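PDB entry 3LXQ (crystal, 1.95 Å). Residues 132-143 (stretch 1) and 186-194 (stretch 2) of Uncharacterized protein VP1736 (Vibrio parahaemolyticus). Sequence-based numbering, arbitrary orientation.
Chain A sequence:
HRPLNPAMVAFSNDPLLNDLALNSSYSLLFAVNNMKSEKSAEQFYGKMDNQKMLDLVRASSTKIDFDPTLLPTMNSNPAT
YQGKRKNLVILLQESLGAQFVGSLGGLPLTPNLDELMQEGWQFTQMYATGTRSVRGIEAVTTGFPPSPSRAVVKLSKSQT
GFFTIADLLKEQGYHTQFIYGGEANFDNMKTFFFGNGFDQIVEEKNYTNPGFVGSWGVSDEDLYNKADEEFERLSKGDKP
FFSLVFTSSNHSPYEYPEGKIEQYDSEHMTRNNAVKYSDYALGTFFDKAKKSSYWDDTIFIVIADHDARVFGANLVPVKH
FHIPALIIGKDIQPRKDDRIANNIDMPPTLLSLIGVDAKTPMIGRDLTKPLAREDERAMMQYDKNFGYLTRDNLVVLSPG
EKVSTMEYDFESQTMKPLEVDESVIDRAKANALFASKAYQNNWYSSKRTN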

# COMPACT_ATOMS: atom_id res chain seq x y z
N ARG A 132 -7.97 -7.13 -0.57
CA ARG A 132 -7.72 -7.66 -1.91
C ARG A 132 -6.53 -6.98 -2.56
O ARG A 132 -6.22 -5.84 -2.25
CB ARG A 132 -8.97 -7.53 -2.79
CG ARG A 132 -10.18 -8.37 -2.30
CD ARG A 132 -11.45 -7.89 -2.98
NE ARG A 132 -12.58 -8.80 -2.78
CZ ARG A 132 -13.49 -8.68 -1.82
NH1 ARG A 132 -13.43 -7.68 -0.93
NH2 ARG A 132 -14.48 -9.55 -1.75
N SER A 133 -5.86 -7.73 -3.43
CA SER A 133 -4.68 -7.24 -4.10
C SER A 133 -4.89 -5.92 -4.82
O SER A 133 -4.07 -5.01 -4.67
CB SER A 133 -4.14 -8.32 -5.05
OG SER A 133 -3.70 -9.45 -4.30
N VAL A 134 -5.98 -5.78 -5.59
CA VAL A 134 -6.21 -4.53 -6.31
C VAL A 134 -6.37 -3.33 -5.38
O VAL A 134 -6.02 -2.23 -5.76
CB VAL A 134 -7.38 -4.56 -7.36
CG1 VAL A 134 -6.99 -5.36 -8.60
CG2 VAL A 134 -8.68 -5.05 -6.77
N ARG A 135 -6.89 -3.55 -4.16
CA ARG A 135 -7.01 -2.44 -3.19
C ARG A 135 -5.65 -2.04 -2.63
O ARG A 135 -5.40 -0.85 -2.38
CB ARG A 135 -8.04 -2.74 -2.09
CG ARG A 135 -8.23 -1.59 -1.09
CD ARG A 135 -9.68 -1.44 -0.68
NE ARG A 135 -10.51 -0.69 -1.64
CZ ARG A 135 -11.83 -0.85 -1.73
NH1 ARG A 135 -12.42 -1.76 -0.97
NH2 ARG A 135 -12.56 -0.14 -2.58
N GLY A 136 -4.75 -3.01 -2.47
CA GLY A 136 -3.36 -2.67 -2.11
C GLY A 136 -2.62 -1.92 -3.21
O GLY A 136 -1.80 -1.03 -2.92
N ILE A 137 -2.90 -2.28 -4.46
CA ILE A 137 -2.37 -1.52 -5.61
C ILE A 137 -2.99 -0.12 -5.64
O ILE A 137 -2.29 0.88 -5.84
CB ILE A 137 -2.63 -2.27 -6.95
CG1 ILE A 137 -1.91 -3.63 -6.93
CG2 ILE A 137 -2.19 -1.42 -8.16
CD1 ILE A 137 -2.39 -4.62 -7.98
N GLU A 138 -4.30 -0.04 -5.44
CA GLU A 138 -5.01 1.25 -5.30
C GLU A 138 -4.32 2.16 -4.29
O GLU A 138 -3.99 3.32 -4.60
CB GLU A 138 -6.44 0.97 -4.85
CG GLU A 138 -7.25 2.15 -4.33
CD GLU A 138 -8.67 1.73 -4.01
OE1 GLU A 138 -8.84 0.99 -3.01
OE2 GLU A 138 -9.62 2.09 -4.76
N ALA A 139 -4.07 1.62 -3.09
CA ALA A 139 -3.50 2.40 -2.00
C ALA A 139 -2.12 2.93 -2.27
O ALA A 139 -1.82 4.05 -1.89
CB ALA A 139 -3.48 1.58 -0.72
N VAL A 140 -1.25 2.14 -2.90
CA VAL A 140 0.14 2.59 -3.07
C VAL A 140 0.39 3.30 -4.38
O VAL A 140 1.42 3.97 -4.55
CB VAL A 140 1.18 1.45 -2.87
CG1 VAL A 140 1.00 0.83 -1.49
CG2 VAL A 140 1.06 0.38 -3.98
N THR A 141 -0.54 3.21 -5.32
CA THR A 141 -0.33 3.93 -6.59
C THR A 141 -1.15 5.21 -6.68
O THR A 141 -0.80 6.12 -7.43
CB THR A 141 -0.60 3.07 -7.83
OG1 THR A 141 -1.97 2.66 -7.84
CG2 THR A 141 0.30 1.86 -7.85
N THR A 142 -2.26 5.25 -5.94
CA THR A 142 -3.20 6.37 -5.99
C THR A 142 -3.48 7.03 -4.63
O THR A 142 -3.86 8.20 -4.59
CB THR A 142 -4.59 5.97 -6.54
OG1 THR A 142 -5.35 5.33 -5.51
CG2 THR A 142 -4.48 5.05 -7.73
N GLY A 143 -3.34 6.28 -3.54
CA GLY A 143 -3.57 6.84 -2.21
C GLY A 143 -5.04 6.99 -1.90
O GLY A 143 -5.40 7.55 -0.87
N PHE A 186 -4.33 -9.78 -15.62
CA PHE A 186 -4.99 -10.33 -14.44
C PHE A 186 -5.44 -9.21 -13.49
O PHE A 186 -4.74 -8.21 -13.33
CB PHE A 186 -4.04 -11.31 -13.73
CG PHE A 186 -4.58 -11.86 -12.44
CD1 PHE A 186 -5.62 -12.79 -12.45
CD2 PHE A 186 -4.05 -11.45 -11.22
CE1 PHE A 186 -6.13 -13.29 -11.25
CE2 PHE A 186 -4.56 -11.95 -10.02
CZ PHE A 186 -5.59 -12.87 -10.03
N ASP A 187 -6.62 -9.36 -12.89
CA ASP A 187 -7.22 -8.31 -12.05
C ASP A 187 -7.27 -6.94 -12.75
O ASP A 187 -7.29 -5.90 -12.08
CB ASP A 187 -6.47 -8.17 -10.72
CG ASP A 187 -7.02 -9.09 -9.63
OD1 ASP A 187 -8.15 -9.62 -9.75
OD2 ASP A 187 -6.31 -9.26 -8.62
N ASN A 188 -7.26 -6.92 -14.08
CA ASN A 188 -7.39 -5.68 -14.84
C ASN A 188 -6.20 -4.69 -14.66
O ASN A 188 -6.29 -3.52 -15.01
CB ASN A 188 -8.72 -5.00 -14.49
CG ASN A 188 -9.16 -3.97 -15.51
OD1 ASN A 188 -9.60 -2.88 -15.16
ND2 ASN A 188 -9.02 -4.31 -16.79
N MSE A 189 -5.09 -5.19 -14.12
CA MSE A 189 -3.96 -4.31 -13.78
C MSE A 189 -3.37 -3.60 -14.99
O MSE A 189 -3.28 -2.37 -14.99
CB MSE A 189 -2.88 -5.08 -13.03
CG MSE A 189 -3.34 -5.59 -11.67
SE MSE A 189 -1.97 -6.63 -10.76
CE MSE A 189 -1.60 -7.95 -12.17
N LYS A 190 -3.01 -4.35 -16.02
CA LYS A 190 -2.36 -3.79 -17.21
C LYS A 190 -3.15 -2.62 -17.79
O LYS A 190 -2.58 -1.60 -18.16
CB LYS A 190 -2.16 -4.85 -18.30
CG LYS A 190 -1.17 -4.42 -19.37
CD LYS A 190 -1.56 -4.92 -20.73
CE LYS A 190 -0.46 -5.78 -21.31
NZ LYS A 190 -0.42 -7.09 -20.59
N THR A 191 -4.47 -2.80 -17.89
CA THR A 191 -5.36 -1.79 -18.45
C THR A 191 -5.42 -0.55 -17.56
O THR A 191 -5.30 0.57 -18.04
CB THR A 191 -6.78 -2.37 -18.70
OG1 THR A 191 -6.68 -3.44 -19.65
CG2 THR A 191 -7.74 -1.31 -19.26
N PHE A 192 -5.58 -0.76 -16.26
CA PHE A 192 -5.54 0.36 -15.33
C PHE A 192 -4.18 1.07 -15.33
O PHE A 192 -4.14 2.29 -15.22
CB PHE A 192 -5.87 -0.10 -13.91
CG PHE A 192 -5.85 1.01 -12.89
CD1 PHE A 192 -6.91 1.91 -12.79
CD2 PHE A 192 -4.77 1.16 -12.02
CE1 PHE A 192 -6.91 2.91 -11.83
CE2 PHE A 192 -4.77 2.16 -11.05
CZ PHE A 192 -5.84 3.05 -10.96
N PHE A 193 -3.09 0.31 -15.41
CA PHE A 193 -1.77 0.91 -15.30
C PHE A 193 -1.46 1.70 -16.58
O PHE A 193 -1.01 2.84 -16.50
CB PHE A 193 -0.68 -0.13 -15.01
CG PHE A 193 -0.73 -0.71 -13.60
CD1 PHE A 193 -1.24 0.01 -12.52
CD2 PHE A 193 -0.20 -1.97 -13.36
CE1 PHE A 193 -1.25 -0.54 -11.23
CE2 PHE A 193 -0.20 -2.52 -12.09
CZ PHE A 193 -0.73 -1.79 -11.02
N PHE A 194 -1.72 1.09 -17.74
CA PHE A 194 -1.51 1.72 -19.05
C PHE A 194 -2.38 2.95 -19.28
O PHE A 194 -1.94 3.92 -19.89
CB PHE A 194 -1.76 0.71 -20.20
CG PHE A 194 -0.51 0.08 -20.75
CD1 PHE A 194 0.74 0.34 -20.19
CD2 PHE A 194 -0.59 -0.79 -21.84
CE1 PHE A 194 1.89 -0.25 -20.70
CE2 PHE A 194 0.56 -1.39 -22.37
CZ PHE A 194 1.81 -1.12 -21.80
O HOH W 1 -7.38 -8.38 -6.12

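What holds the two helices together when their axes stay 12.4 Å apart at closest approach? The two run nearly parallel, with only 15° between their N-to-C directions, and side chains must fill the space between them. No direct hydrogen bond crosses the contact; its middle is apolar. I137 is the centre of that packing. Its CA-to-CB bond points toward the other stretch, and with chi1 m and chi2 t the side chain reaches two partners: CD1 lies 3.5 Å from SE of M189, the selenomethionine, and CG2 lies 3.2 Å from CZ of F193. The second distance is short for two carbons, so the fit there is tight.

How do M189 and F193 reach I137 when the CA-to-CB bond of each points sideways? Conformation makes up for direction. M189 adopts m, t, m, an extended middle torsion that carries its selenium out to the isoleucine. F193 has chi1 at -71° (m), which swings the ring so that its end comes nearer the first helix than its CB direction alone would suggest. The ring presents its edge to I137, whose CG2 lies near the ring plane. The two residues sit one helical turn apart, joined by the backbone bond from F193 N to M189 O (2.7 Å), so both side chains can serve the same isoleucine.

How do T141 and T142, near the C-terminal end of the first stretch, meet the phenylalanines? Both hydroxyls bond to carbonyls four residues back: T141, with chi1 at 62° (p), donates from OG1 to I137 O at 2.7 Å, and T142, with chi1 at 80° (p), donates from OG1 to E138 O at 2.6 Å. These bonds suit the p rotamers. T141 OG1, while bonded to I137 O, also lies 4.3 Å from CE2 of F192, near the ring plane, and T141 CG2 is a looser 4.4 Å from CE1 of F193. T142 meets F192 through its methyl, with CG2 4.0 Å from CZ of F192, at the edge of that ring. F192 points toward the first stretch and, with chi1 t, extends its ring to meet this end of it.

What joins the other end, where V134 and D187 bring their CA atoms within 6.9 Å? Here the contact combines close packing with a water bridge. V134, chi1 m, places CG1 3.5 Å from the backbone O of D187 and 3.6 Å from its CB. The aspartate, chi1 at -89° (m), points its CA-to-CB bond toward the first helix, and its carboxylate reaches water 1. That water donates to D187 OD2 at 2.9 Å and accepts from V134 N at 3.0 Å. The V134 amide lies in the first turn of its helix, where an NH has no carbonyl of a preceding turn to bond, and the water links it to the carboxylate instead.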